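Local coordinates for protein CDP-glucose 4,6-dehydratase (Salmonella enterica subsp. enterica serovar Typhi, PDB 1WVG) that catalyses the NAD(+)-dependent dehydration of CDP-D-glucose to CDP-4-dehydro-6-deoxy-D-glucose, a step in CDP-3,6-dideoxy-D-mannose and lipopolysaccharide O-antigen biosynthesis, at residues A[37-42]-A[64-69]; A[127-132]-A[188-193]; A[193-198]-A[228-233]; A[243-248]-A[312-317]. All coordinates share one frame; numbering follows the deposited sequence. Where two conformers were deposited one is given.

Contact 1. Residues A[37-42]-A[64-69]. With APR (adenosine-5-diphosphoribose), chain C.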
# COMPACT_ATOMS: atom_id res chain seq x y z
N LYS A 37 -31.19 -28.51 -1.80
CA LYS A 37 -31.60 -28.67 -0.41
C LYS A 37 -31.23 -27.36 0.26
O LYS A 37 -30.10 -26.93 0.18
CB LYS A 37 -31.01 -29.89 0.27
CG LYS A 37 -31.27 -29.94 1.78
CD LYS A 37 -30.93 -31.30 2.43
CE LYS A 37 -31.22 -31.31 3.93
NZ LYS A 37 -30.82 -32.53 4.66
N GLY A 38 -32.19 -26.66 0.85
CA GLY A 38 -31.91 -25.39 1.47
C GLY A 38 -31.85 -25.56 2.97
O GLY A 38 -32.41 -26.50 3.53
N TYR A 39 -31.18 -24.64 3.64
CA TYR A 39 -31.08 -24.67 5.09
C TYR A 39 -31.01 -23.24 5.51
O TYR A 39 -30.05 -22.55 5.16
CB TYR A 39 -29.85 -25.48 5.57
CG TYR A 39 -29.60 -25.55 7.08
CD1 TYR A 39 -29.63 -26.77 7.77
CD2 TYR A 39 -29.26 -24.42 7.83
CE1 TYR A 39 -29.37 -26.85 9.14
CE2 TYR A 39 -28.96 -24.49 9.20
CZ TYR A 39 -29.04 -25.71 9.87
OH TYR A 39 -28.77 -25.79 11.23
N ALA A 40 -32.06 -22.80 6.19
CA ALA A 40 -32.18 -21.43 6.64
C ALA A 40 -33.27 -21.32 7.71
O ALA A 40 -33.85 -22.29 8.18
CB ALA A 40 -32.62 -20.59 5.44
N LEU A 41 -33.56 -20.11 8.10
CA LEU A 41 -34.61 -19.90 9.07
C LEU A 41 -35.87 -19.66 8.26
O LEU A 41 -35.80 -19.71 7.02
CB LEU A 41 -34.29 -18.73 10.01
CG LEU A 41 -33.01 -18.99 10.77
CD1 LEU A 41 -32.50 -17.70 11.34
CD2 LEU A 41 -33.26 -20.01 11.86
N ASP A 42 -37.00 -19.43 8.91
CA ASP A 42 -38.18 -19.18 8.10
C ASP A 42 -37.99 -17.86 7.34
O ASP A 42 -37.25 -16.98 7.80
CB ASP A 42 -39.50 -19.26 8.90
CG ASP A 42 -40.14 -20.63 8.92
OD1 ASP A 42 -40.82 -21.07 8.01
OD2 ASP A 42 -39.90 -21.32 10.01
N GLY A 64 -33.67 -24.40 9.71
CA GLY A 64 -32.69 -24.59 10.77
C GLY A 64 -31.72 -23.41 10.93
O GLY A 64 -31.65 -22.51 10.08
N ASP A 65 -31.00 -23.43 12.05
CA ASP A 65 -30.09 -22.37 12.37
C ASP A 65 -28.66 -22.68 12.06
O ASP A 65 -28.11 -23.74 12.46
CB ASP A 65 -30.17 -22.01 13.83
CG ASP A 65 -29.58 -20.67 14.00
OD1 ASP A 65 -28.47 -20.32 13.58
OD2 ASP A 65 -30.41 -19.91 14.65
N ILE A 66 -28.06 -21.72 11.35
CA ILE A 66 -26.67 -21.89 10.97
C ILE A 66 -25.72 -21.99 12.18
O ILE A 66 -24.61 -22.52 12.13
CB ILE A 66 -26.26 -20.81 9.99
CG1 ILE A 66 -25.03 -21.31 9.23
CG2 ILE A 66 -25.98 -19.50 10.72
CD1 ILE A 66 -25.42 -22.36 8.19
N ARG A 67 -26.19 -21.46 13.29
CA ARG A 67 -25.39 -21.51 14.48
C ARG A 67 -25.43 -22.87 15.17
O ARG A 67 -24.73 -23.11 16.15
CB ARG A 67 -25.80 -20.38 15.41
CG ARG A 67 -25.51 -19.04 14.76
CD ARG A 67 -26.18 -17.91 15.50
NE ARG A 67 -27.59 -17.84 15.19
CZ ARG A 67 -28.47 -17.01 15.75
NH1 ARG A 67 -28.12 -16.12 16.68
NH2 ARG A 67 -29.75 -17.08 15.37
N ASP A 68 -26.27 -23.77 14.69
CA ASP A 68 -26.32 -25.08 15.31
C ASP A 68 -25.47 -25.99 14.47
O ASP A 68 -25.94 -26.54 13.46
CB ASP A 68 -27.81 -25.53 15.35
CG ASP A 68 -28.74 -24.65 16.17
OD1 ASP A 68 -28.36 -24.01 17.15
OD2 ASP A 68 -29.99 -24.66 15.75
N PHE A 69 -24.20 -26.09 14.86
CA PHE A 69 -23.23 -26.88 14.09
C PHE A 69 -23.65 -28.29 13.74
O PHE A 69 -23.62 -28.73 12.59
CB PHE A 69 -21.79 -26.89 14.65
CG PHE A 69 -20.81 -27.71 13.81
CD1 PHE A 69 -20.55 -27.39 12.47
CD2 PHE A 69 -20.12 -28.80 14.35
CE1 PHE A 69 -19.64 -28.11 11.69
CE2 PHE A 69 -19.21 -29.53 13.59
CZ PHE A 69 -18.97 -29.19 12.26
N1 APR C . -29.48 -19.57 10.29
C2 APR C . -29.89 -19.90 9.04
N3 APR C . -30.29 -19.13 8.08
C4 APR C . -30.23 -17.82 8.43
C5 APR C . -29.83 -17.31 9.62
C6 APR C . -29.44 -18.25 10.63
N6 APR C . -28.98 -17.97 11.86
N7 APR C . -29.89 -15.92 9.60
C8 APR C . -30.34 -15.63 8.40
N9 APR C . -30.57 -16.75 7.65
C1' APR C . -31.08 -16.86 6.29
C2' APR C . -32.48 -16.32 6.20
O2' APR C . -33.40 -17.26 6.76
C3' APR C . -32.58 -16.20 4.67
O3' APR C . -32.81 -17.42 3.94
O4' APR C . -30.35 -16.01 5.47
C4' APR C . -31.17 -15.62 4.37
C5' APR C . -31.10 -14.13 4.35
O5' APR C . -31.84 -13.67 3.19
PA APR C . -32.30 -12.12 3.01
O1A APR C . -32.53 -11.42 4.34
O2A APR C . -33.35 -12.06 1.88
O3A APR C . -30.97 -11.48 2.45
PB APR C . -30.37 -11.60 0.95
O1B APR C . -30.54 -10.24 0.32
O2B APR C . -30.89 -12.83 0.22
O5D APR C . -28.86 -11.96 1.29
C5D APR C . -28.36 -13.24 0.88
O4D APR C . -26.14 -12.38 0.20
O1D APR C . -25.71 -10.08 0.23
C1D APR C . -25.50 -11.36 0.90
O2D APR C . -25.31 -10.90 3.30
C2D APR C . -26.19 -11.32 2.24
O3D APR C . -25.25 -13.39 2.96
C3D APR C . -26.46 -12.79 2.51
C4D APR C . -26.87 -13.25 1.12

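Contact 2. Residues A[127-132]-A[188-193]. With APR (adenosine-5-diphosphoribose), chain C.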
# COMPACT_ATOMS: atom_id res chain seq x y z
N VAL A 127 -17.34 -24.99 -3.30
CA VAL A 127 -17.94 -24.22 -2.25
C VAL A 127 -17.86 -22.75 -2.65
O VAL A 127 -16.78 -22.22 -2.93
CB VAL A 127 -17.31 -24.45 -0.88
CG1 VAL A 127 -18.09 -23.65 0.17
CG2 VAL A 127 -17.31 -25.92 -0.52
N VAL A 128 -19.03 -22.14 -2.71
CA VAL A 128 -19.17 -20.73 -3.05
C VAL A 128 -19.65 -19.96 -1.83
O VAL A 128 -20.82 -19.99 -1.48
CB VAL A 128 -20.09 -20.48 -4.24
CG1 VAL A 128 -20.13 -18.99 -4.53
CG2 VAL A 128 -19.56 -21.24 -5.47
N ASN A 129 -18.71 -19.27 -1.17
CA ASN A 129 -19.00 -18.49 0.02
C ASN A 129 -19.41 -17.04 -0.32
O ASN A 129 -18.61 -16.23 -0.75
CB ASN A 129 -17.83 -18.59 1.05
CG ASN A 129 -17.94 -17.63 2.24
OD1 ASN A 129 -19.02 -17.51 2.80
ND2 ASN A 129 -16.86 -16.94 2.62
N ILE A 130 -20.67 -16.72 -0.13
CA ILE A 130 -21.15 -15.39 -0.40
C ILE A 130 -20.84 -14.43 0.73
O ILE A 130 -21.33 -14.58 1.86
CB ILE A 130 -22.66 -15.38 -0.60
CG1 ILE A 130 -23.01 -15.89 -2.00
CG2 ILE A 130 -23.13 -13.92 -0.43
CD1 ILE A 130 -22.63 -17.33 -2.20
N THR A 131 -20.03 -13.42 0.45
CA THR A 131 -19.72 -12.46 1.50
C THR A 131 -20.51 -11.18 1.24
O THR A 131 -21.74 -11.17 1.27
CB THR A 131 -18.21 -12.29 1.79
OG1 THR A 131 -17.55 -11.78 0.64
CG2 THR A 131 -17.59 -13.63 2.17
N SER A 132 -19.84 -10.09 0.90
CA SER A 132 -20.53 -8.84 0.63
C SER A 132 -19.58 -7.81 0.06
O SER A 132 -18.35 -7.85 0.29
CB SER A 132 -20.94 -8.32 2.00
OG SER A 132 -21.47 -7.00 1.94
N LEU A 188 -12.87 -23.61 -3.21
CA LEU A 188 -13.65 -22.70 -2.39
C LEU A 188 -13.43 -21.29 -2.84
O LEU A 188 -12.29 -20.83 -2.86
CB LEU A 188 -13.13 -22.81 -0.97
CG LEU A 188 -13.62 -21.74 0.02
CD1 LEU A 188 -15.14 -21.68 0.14
CD2 LEU A 188 -13.05 -22.12 1.38
N ALA A 189 -14.49 -20.61 -3.21
CA ALA A 189 -14.38 -19.23 -3.63
C ALA A 189 -15.24 -18.37 -2.73
O ALA A 189 -16.26 -18.85 -2.28
CB ALA A 189 -14.93 -19.07 -5.05
N SER A 190 -14.78 -17.11 -2.49
CA SER A 190 -15.48 -16.04 -1.77
C SER A 190 -15.90 -15.08 -2.83
O SER A 190 -15.09 -14.65 -3.63
CB SER A 190 -14.69 -15.32 -0.70
OG SER A 190 -14.56 -16.19 0.41
N VAL A 191 -17.20 -14.82 -2.88
CA VAL A 191 -17.77 -13.98 -3.89
C VAL A 191 -18.36 -12.75 -3.25
O VAL A 191 -19.07 -12.84 -2.26
CB VAL A 191 -18.76 -14.78 -4.72
CG1 VAL A 191 -17.97 -15.86 -5.46
CG2 VAL A 191 -19.67 -15.47 -3.72
N ARG A 192 -18.01 -11.61 -3.83
CA ARG A 192 -18.42 -10.33 -3.32
C ARG A 192 -19.26 -9.62 -4.31
O ARG A 192 -18.73 -9.08 -5.31
CB ARG A 192 -17.19 -9.46 -2.97
CG ARG A 192 -16.16 -10.29 -2.25
CD ARG A 192 -14.75 -9.75 -2.36
NE ARG A 192 -13.90 -10.72 -1.69
CZ ARG A 192 -12.58 -10.71 -1.71
NH1 ARG A 192 -11.90 -9.73 -2.34
NH2 ARG A 192 -11.91 -11.70 -1.07
N ALA A 193 -20.57 -9.58 -4.02
CA ALA A 193 -21.44 -8.91 -4.98
C ALA A 193 -21.66 -7.46 -4.65
O ALA A 193 -21.20 -7.00 -3.62
CB ALA A 193 -22.77 -9.61 -5.09
N1 APR C . -29.48 -19.57 10.29
C2 APR C . -29.89 -19.90 9.04
N3 APR C . -30.29 -19.13 8.08
C4 APR C . -30.23 -17.82 8.43
C5 APR C . -29.83 -17.31 9.62
C6 APR C . -29.44 -18.25 10.63
N6 APR C . -28.98 -17.97 11.86
N7 APR C . -29.89 -15.92 9.60
C8 APR C . -30.34 -15.63 8.40
N9 APR C . -30.57 -16.75 7.65
C1' APR C . -31.08 -16.86 6.29
C2' APR C . -32.48 -16.32 6.20
O2' APR C . -33.40 -17.26 6.76
C3' APR C . -32.58 -16.20 4.67
O3' APR C . -32.81 -17.42 3.94
O4' APR C . -30.35 -16.01 5.47
C4' APR C . -31.17 -15.62 4.37
C5' APR C . -31.10 -14.13 4.35
O5' APR C . -31.84 -13.67 3.19
PA APR C . -32.30 -12.12 3.01
O1A APR C . -32.53 -11.42 4.34
O2A APR C . -33.35 -12.06 1.88
O3A APR C . -30.97 -11.48 2.45
PB APR C . -30.37 -11.60 0.95
O1B APR C . -30.54 -10.24 0.32
O2B APR C . -30.89 -12.83 0.22
O5D APR C . -28.86 -11.96 1.29
C5D APR C . -28.36 -13.24 0.88
O4D APR C . -26.14 -12.38 0.20
O1D APR C . -25.71 -10.08 0.23
C1D APR C . -25.50 -11.36 0.90
O2D APR C . -25.31 -10.90 3.30
C2D APR C . -26.19 -11.32 2.24
O3D APR C . -25.25 -13.39 2.96
C3D APR C . -26.46 -12.79 2.51
C4D APR C . -26.87 -13.25 1.12

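Contact 3. Residues A[193-198]-A[228-233]. With CXY (cytidine-5'-diphospho-beta-D-xylose), chain D.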
# COMPACT_ATOMS: atom_id res chain seq x y z
N ALA A 193 -20.57 -9.58 -4.02
CA ALA A 193 -21.44 -8.91 -4.98
C ALA A 193 -21.66 -7.46 -4.65
O ALA A 193 -21.20 -7.00 -3.62
CB ALA A 193 -22.77 -9.61 -5.09
N GLY A 194 -22.37 -6.77 -5.55
CA GLY A 194 -22.71 -5.38 -5.37
C GLY A 194 -24.02 -5.28 -4.53
O GLY A 194 -24.25 -6.08 -3.62
N ASN A 195 -24.84 -4.27 -4.84
CA ASN A 195 -26.12 -4.06 -4.18
C ASN A 195 -27.16 -4.63 -5.12
O ASN A 195 -27.38 -4.02 -6.16
CB ASN A 195 -26.41 -2.58 -3.95
CG ASN A 195 -25.81 -2.14 -2.63
OD1 ASN A 195 -24.63 -2.39 -2.37
ND2 ASN A 195 -26.59 -1.45 -1.80
N VAL A 196 -27.72 -5.81 -4.79
CA VAL A 196 -28.72 -6.48 -5.62
C VAL A 196 -30.08 -5.87 -5.42
O VAL A 196 -30.53 -5.67 -4.30
CB VAL A 196 -28.90 -7.98 -5.35
CG1 VAL A 196 -27.74 -8.76 -5.92
CG2 VAL A 196 -29.04 -8.28 -3.86
N ILE A 197 -30.71 -5.60 -6.54
CA ILE A 197 -32.05 -5.06 -6.58
C ILE A 197 -32.79 -5.92 -7.57
O ILE A 197 -32.22 -6.33 -8.58
CB ILE A 197 -32.03 -3.59 -6.99
CG1 ILE A 197 -31.20 -3.40 -8.25
CG2 ILE A 197 -31.41 -2.81 -5.85
CD1 ILE A 197 -31.52 -2.12 -9.03
N GLY A 198 -34.04 -6.23 -7.30
CA GLY A 198 -34.80 -7.04 -8.27
C GLY A 198 -36.24 -7.20 -7.78
O GLY A 198 -36.58 -6.80 -6.64
N SER A 228 -25.50 9.03 -1.99
CA SER A 228 -24.64 7.91 -1.80
C SER A 228 -24.62 7.15 -3.12
O SER A 228 -25.54 7.24 -3.96
CB SER A 228 -25.09 7.05 -0.64
OG SER A 228 -24.83 7.74 0.56
N ILE A 229 -23.55 6.38 -3.26
CA ILE A 229 -23.33 5.53 -4.39
C ILE A 229 -23.15 4.08 -3.95
O ILE A 229 -22.49 3.83 -2.93
CB ILE A 229 -22.04 6.00 -5.03
CG1 ILE A 229 -22.36 7.31 -5.71
CG2 ILE A 229 -21.61 4.93 -6.05
CD1 ILE A 229 -21.12 8.06 -6.16
N ARG A 230 -23.70 3.15 -4.73
CA ARG A 230 -23.61 1.70 -4.49
C ARG A 230 -23.45 1.02 -5.83
O ARG A 230 -23.79 1.61 -6.86
CB ARG A 230 -24.93 1.18 -3.91
CG ARG A 230 -25.19 1.59 -2.47
CD ARG A 230 -24.04 1.15 -1.57
NE ARG A 230 -24.27 1.41 -0.17
CZ ARG A 230 -23.82 2.48 0.45
NH1 ARG A 230 -23.13 3.42 -0.17
NH2 ARG A 230 -24.08 2.59 1.74
N PRO A 231 -22.97 -0.22 -5.83
CA PRO A 231 -22.80 -0.92 -7.08
C PRO A 231 -24.09 -1.60 -7.48
O PRO A 231 -24.18 -2.82 -7.50
CB PRO A 231 -21.71 -2.00 -6.85
CG PRO A 231 -21.27 -1.89 -5.39
CD PRO A 231 -22.17 -0.83 -4.74
N TRP A 232 -25.11 -0.81 -7.80
CA TRP A 232 -26.43 -1.35 -8.16
C TRP A 232 -26.50 -2.40 -9.26
O TRP A 232 -26.03 -2.17 -10.38
CB TRP A 232 -27.42 -0.23 -8.49
CG TRP A 232 -27.22 1.00 -7.66
CD1 TRP A 232 -26.59 2.16 -8.05
CD2 TRP A 232 -27.68 1.23 -6.33
NE1 TRP A 232 -26.63 3.09 -7.05
CE2 TRP A 232 -27.29 2.57 -5.97
CE3 TRP A 232 -28.37 0.44 -5.40
CZ2 TRP A 232 -27.58 3.12 -4.72
CZ3 TRP A 232 -28.63 1.02 -4.16
CH2 TRP A 232 -28.26 2.33 -3.81
N GLN A 233 -27.19 -3.51 -8.98
CA GLN A 233 -27.31 -4.49 -10.03
C GLN A 233 -28.45 -5.47 -9.86
O GLN A 233 -28.75 -5.95 -8.77
CB GLN A 233 -25.99 -5.29 -10.13
CG GLN A 233 -25.80 -6.19 -8.90
CD GLN A 233 -24.48 -6.95 -8.83
OE1 GLN A 233 -24.07 -7.38 -7.75
NE2 GLN A 233 -23.83 -7.16 -9.98
O1B CXY D . -25.92 -0.82 0.89
PB CXY D . -26.87 -1.48 1.87
O2B CXY D . -26.82 -0.90 3.26
O1' CXY D . -26.55 -3.09 1.93
O3A CXY D . -28.17 -1.24 1.07
PA CXY D . -29.46 -0.27 1.35
O1A CXY D . -30.41 -0.57 0.25
O2A CXY D . -30.02 -0.50 2.71
O5D CXY D . -28.80 1.18 1.28
C5D CXY D . -28.46 1.70 -0.01
C4D CXY D . -28.21 3.18 0.12
O4D CXY D . -29.48 3.85 0.00
C3D CXY D . -27.54 3.68 1.40
O3D CXY D . -26.64 4.83 1.24
C2D CXY D . -28.81 4.03 2.19
O2D CXY D . -28.47 4.97 3.21
C1D CXY D . -29.63 4.70 1.10
N1 CXY D . -31.06 4.79 1.42
C6 CXY D . -31.80 3.64 1.63
C5 CXY D . -33.09 3.67 1.89
C4 CXY D . -33.79 4.90 2.00
N3 CXY D . -32.99 6.03 1.76
C2 CXY D . -31.63 6.04 1.48
N4 CXY D . -34.98 5.03 2.27
O2 CXY D . -30.99 7.08 1.30
C1' CXY D . -27.21 -3.84 0.92
C2' CXY D . -27.64 -5.13 1.57
C3' CXY D . -26.37 -5.82 2.03
C4' CXY D . -25.45 -6.09 0.84
C5' CXY D . -25.15 -4.78 0.12
O2' CXY D . -28.48 -4.90 2.72
O3' CXY D . -26.71 -7.10 2.60
O4' CXY D . -24.25 -6.72 1.29
O5' CXY D . -26.36 -4.11 -0.24

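Contact 4. Residues A[243-248]-A[312-317]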
# COMPACT_ATOMS: atom_id res chain seq x y z
N ILE A 243 -22.84 -18.79 -10.17
CA ILE A 243 -23.09 -20.04 -10.83
C ILE A 243 -21.91 -20.44 -11.66
O ILE A 243 -21.49 -21.60 -11.66
CB ILE A 243 -24.37 -19.95 -11.65
CG1 ILE A 243 -25.56 -20.14 -10.74
CG2 ILE A 243 -24.46 -20.97 -12.78
CD1 ILE A 243 -26.80 -19.53 -11.40
N VAL A 244 -21.39 -19.44 -12.35
CA VAL A 244 -20.24 -19.66 -13.22
C VAL A 244 -19.02 -20.15 -12.46
O VAL A 244 -18.33 -21.10 -12.87
CB VAL A 244 -19.91 -18.46 -14.08
CG1 VAL A 244 -18.48 -18.61 -14.60
CG2 VAL A 244 -20.92 -18.36 -15.23
N VAL A 245 -18.79 -19.54 -11.30
CA VAL A 245 -17.64 -19.97 -10.55
C VAL A 245 -17.85 -21.35 -10.04
O VAL A 245 -16.90 -22.12 -9.99
CB VAL A 245 -17.14 -19.04 -9.44
CG1 VAL A 245 -16.94 -17.64 -9.98
CG2 VAL A 245 -18.22 -19.00 -8.38
N ALA A 246 -19.07 -21.66 -9.64
CA ALA A 246 -19.25 -23.03 -9.15
C ALA A 246 -18.88 -24.04 -10.24
O ALA A 246 -18.29 -25.10 -9.99
CB ALA A 246 -20.69 -23.25 -8.72
N GLN A 247 -19.26 -23.71 -11.46
CA GLN A 247 -18.96 -24.57 -12.59
C GLN A 247 -17.44 -24.84 -12.68
O GLN A 247 -16.95 -25.97 -12.69
CB GLN A 247 -19.49 -23.86 -13.83
CG GLN A 247 -20.99 -24.16 -14.01
CD GLN A 247 -21.72 -23.25 -14.99
OE1 GLN A 247 -22.95 -23.13 -14.92
NE2 GLN A 247 -20.97 -22.60 -15.89
N ARG A 248 -16.71 -23.73 -12.72
CA ARG A 248 -15.26 -23.73 -12.80
C ARG A 248 -14.60 -24.41 -11.63
O ARG A 248 -13.66 -25.16 -11.80
CB ARG A 248 -14.75 -22.31 -12.92
CG ARG A 248 -15.38 -21.75 -14.18
CD ARG A 248 -14.72 -22.32 -15.42
NE ARG A 248 -14.09 -21.24 -16.16
CZ ARG A 248 -12.98 -21.31 -16.88
NH1 ARG A 248 -12.30 -22.45 -17.04
NH2 ARG A 248 -12.54 -20.18 -17.46
N MET A 312 -11.83 -10.60 -16.97
CA MET A 312 -10.71 -11.27 -17.63
C MET A 312 -10.58 -12.73 -17.30
O MET A 312 -10.43 -13.56 -18.16
CB MET A 312 -9.31 -10.82 -17.20
CG MET A 312 -9.14 -9.39 -16.80
SD MET A 312 -9.94 -8.23 -17.91
CE MET A 312 -8.87 -6.79 -17.57
N GLN A 313 -10.51 -13.00 -16.02
CA GLN A 313 -10.28 -14.35 -15.56
C GLN A 313 -11.40 -15.41 -15.67
O GLN A 313 -11.10 -16.59 -15.92
CB GLN A 313 -9.40 -14.43 -14.27
CG GLN A 313 -8.19 -13.49 -14.31
CD GLN A 313 -7.35 -13.45 -13.02
OE1 GLN A 313 -6.43 -12.63 -12.89
NE2 GLN A 313 -7.66 -14.32 -12.07
N LEU A 314 -12.66 -15.01 -15.46
CA LEU A 314 -13.77 -15.94 -15.54
C LEU A 314 -14.48 -15.72 -16.85
O LEU A 314 -15.31 -16.54 -17.28
CB LEU A 314 -14.83 -15.69 -14.43
CG LEU A 314 -14.41 -16.21 -13.05
CD1 LEU A 314 -15.35 -15.65 -12.00
CD2 LEU A 314 -14.46 -17.74 -13.04
N GLY A 315 -14.14 -14.56 -17.44
CA GLY A 315 -14.70 -14.04 -18.68
C GLY A 315 -16.17 -13.71 -18.41
O GLY A 315 -17.03 -13.89 -19.26
N TRP A 316 -16.49 -13.23 -17.20
CA TRP A 316 -17.88 -12.93 -16.87
C TRP A 316 -18.20 -11.45 -17.03
O TRP A 316 -17.43 -10.59 -16.62
CB TRP A 316 -18.17 -13.39 -15.40
CG TRP A 316 -19.48 -12.92 -14.82
CD1 TRP A 316 -20.67 -13.61 -14.76
CD2 TRP A 316 -19.75 -11.62 -14.25
NE1 TRP A 316 -21.64 -12.85 -14.18
CE2 TRP A 316 -21.11 -11.63 -13.85
CE3 TRP A 316 -18.96 -10.50 -14.02
CZ2 TRP A 316 -21.68 -10.53 -13.25
CZ3 TRP A 316 -19.53 -9.42 -13.41
CH2 TRP A 316 -20.87 -9.44 -13.05
N HIS A 317 -19.34 -11.15 -17.63
CA HIS A 317 -19.75 -9.77 -17.84
C HIS A 317 -21.23 -9.64 -17.50
O HIS A 317 -21.96 -10.64 -17.56
CB HIS A 317 -19.45 -9.33 -19.29
CG HIS A 317 -18.07 -9.76 -19.76
ND1 HIS A 317 -16.98 -8.89 -19.74
CD2 HIS A 317 -17.62 -10.97 -20.23
CE1 HIS A 317 -15.93 -9.57 -20.19
NE2 HIS A 317 -16.28 -10.83 -20.49

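Contact 1. Residues A[37-42]-A[64-69]
The ring of Tyr39 carries Gly64 on one face: Gly64 CA sits 4.2 Å from the ring centroid, a CH-pi contact displaced toward the rim. At the ring edge, close to its plane, lie Asp65 C and Ile66 N. CG of Tyr39 is anti to the backbone N (chi1 178°), which carries the ring across to the 64-66 backbone. Its hydroxyl donates a very short bond, Tyr39 OH to Asp65 O at 2.5 Å. The ring of His62 packs nearly parallel to that of Tyr39.

Leu41 CD1 lies over one face of the adenine of APR, 3.2 Å from APR C6. Ile66 CB and CG2 cover the opposite face and clamp the base against Leu41. Along its edge, Ile66 N donates to APR N1 at 2.8 Å, and APR N6 donates to Asp65 OD1 at 3.0 Å. The guanidinium of Arg67 takes Asp65 side-on, with Asp65 OD1 at its edge and Arg67 NH2 3.0 Å from Asp65 OD2. Arg67 N donates to Asp65 OD1, an Asx turn within the type I turn from Asp65 to Asp68.

The backbones meet where Gly64 N donates to Ala40 O at 2.6 Å. Leu41 N donates to the ribose hydroxyl, APR O2', at 3.2 Å. This is the adenosine end of a Rossmann-type nucleotide site, at the C-terminal ends of strands 35-40 and 60-63. Asp65 OD1 receives two Arg67 N-H groups besides the adenine amine. That grip should keep the carboxylate ionised and fixed in rotation. One acceptor and one donor read the N1 and N6 edge specific to adenine.

Contact 2. Residues A[127-132]-A[188-193]
Val127 and Ala189 begin the pairing of two neighbouring parallel strands in the Rossmann-fold sheet. Ala189 N donates to Val127 O at 2.8 Å. Asn129 then uses both of its backbone polar groups: Asn129 N donates to Ala189 O at 2.7 Å, and Asn129 O accepts from Val191 N. The last bond runs from Thr131 N to Val191 O at 2.9 Å. Leu188 O is taken by Ser257 OG and Arg172 NE.

Side-chain groups add to this. Asn129 ND2 donates to Ser190 OG at 3.3 Å, with the oxygen tilted 25° from the amide plane. On the same face Val127 CG1 meets Leu188 CD1. On the other face Val128 CG1 crosses Val191 CG2 at about a right angle, 3.6 Å away. Thr131 OG1 rests beside the aliphatic part of Arg192, but its polar partner is Glu165. Glu165 also forms a salt bridge with Arg192, whose guanidinium bonds Tyr136 and Glu147 O as well.

Past the strand end, the chain enters the active site. Thr131 O accepts from Lys161 NZ. Ser132 OG is bonded to Lys134 N and to O4' of the bound CDP-xylose. With Tyr157 and Lys161 it probably forms the Ser-Tyr-Lys triad known from short-chain dehydrogenases. Ser132 N is buried and has no partner in the model. Ile130 CG2 touches the coenzyme fragment, 3.4 Å from APR O4D.

Contact 3. Residues A[193-198]-A[228-233]
Asn195 crosses the aliphatic part of Arg230 at a slant and rests against Trp232. Its ND2 is 3.4 Å from Arg230 CG, and its CB is 3.9 Å from Trp232 CE3. CG of Asn195 is anti to the carbonyl carbon (chi1 -87°), a turn that brings the amide up to the sugar nucleotide. Asn195 ND2 donates to the beta-phosphate oxygen, CXY O1B, at 2.8 Å. Arg230 NE donates to the same CXY O1B at 3.0 Å, so two N-H groups grip one phosphate oxygen. The amide and guanidinium planes stand 75° apart. The Arg230 chain bends at chi2, and one face of its guanidinium carries CXY O3D. Its other nitrogens are held by carbonyls, NH1 by Ile229 O and NH2 by Ala300 O.

The backbones pair as parallel strands, with 187-197 continuing the Rossmann sheet to the short strand 232-234. Asn195 N donates to Pro231 O at 3.1 Å from well above the carbonyl plane, 62° out of it. Pro231 is the centre of an inverse gamma turn that leads into the strand. Asn195 O accepts from Gln233 N, and Ile197 N donates to Gln233 O at 3.0 Å.

Gln233 adds a side-chain bond. Beyond CG it is extended, and its OE1 accepts from Gly194 N at 2.8 Å. Gly194 CA lies against the Pro231 ring, and a CB at this position would run into Pro231 O. The Trp232 ring has Arg230 CB over one face, and its CH2 touches the ribose at CXY C5D, 3.9 Å away. Trp232 NE1 is bonded to Lys270 O.

Contact 4. Residues A[243-248]-A[312-317]
Val245 and Leu314 are the nearest pair of backbones, 7.5 Å apart between their CA atoms, so helix 236-251 meets the end of helix 308-314 through side chains. Gly315 follows with a positive phi of 66° and turns the chain off the helix.

Leu314 carries the contact. Its CG is anti to the carbonyl carbon (chi1 -77°), and both methyls reach toward the other helix. Leu314 CD1 presses on Val245 CG1 at 3.3 Å, tighter than usual for two carbons. The two side chains meet at a slant. Leu314 CD2 is 3.9 Å from the same Val245 CG1 and lies more loosely against Val244 CG1 and Arg248 CG, at 4.4 and 4.3 Å. The Arg248 guanidinium passes near Gln313 O without bonding to it. Its NH1 instead forms a salt bridge with Glu252.

This is apolar packing at the flank of the Rossmann domain. Phe262, from strand 259-262, touches both Val245 and Leu314 and stands edge-to-face with Trp316. Trp316 NE1 is bonded to Ser240 on helix 236-251. Phe256 of helix 253-256 packs on Arg248 and Leu314, while helix 4-7 touches Ile243 and Ala246.

In the fold
Contacts 1, 2 and 3 lie on one parallel sheet. Contacts 2 and 3 share Ala193 and strand 187-197, and both are fully buried. Contact 1, only partly buried, sits elsewhere on the sheet, about 18 Å from contact 2 between centres. Both touch APR, contact 1 by polar bonds to the adenosine and contact 2 by van der Waals approach near the distal ribose. Contact 3 binds the diphosphate of the sugar nucleotide through charged and amide groups, while contact 2 reaches its xylose through Ser132. Contact 4, also largely buried, differs in kind: it joins helices by apolar side chains, away from both ligands. It meets contact 2, where Val128 CG2 packs on Val245 CG2 at 3.9 Å.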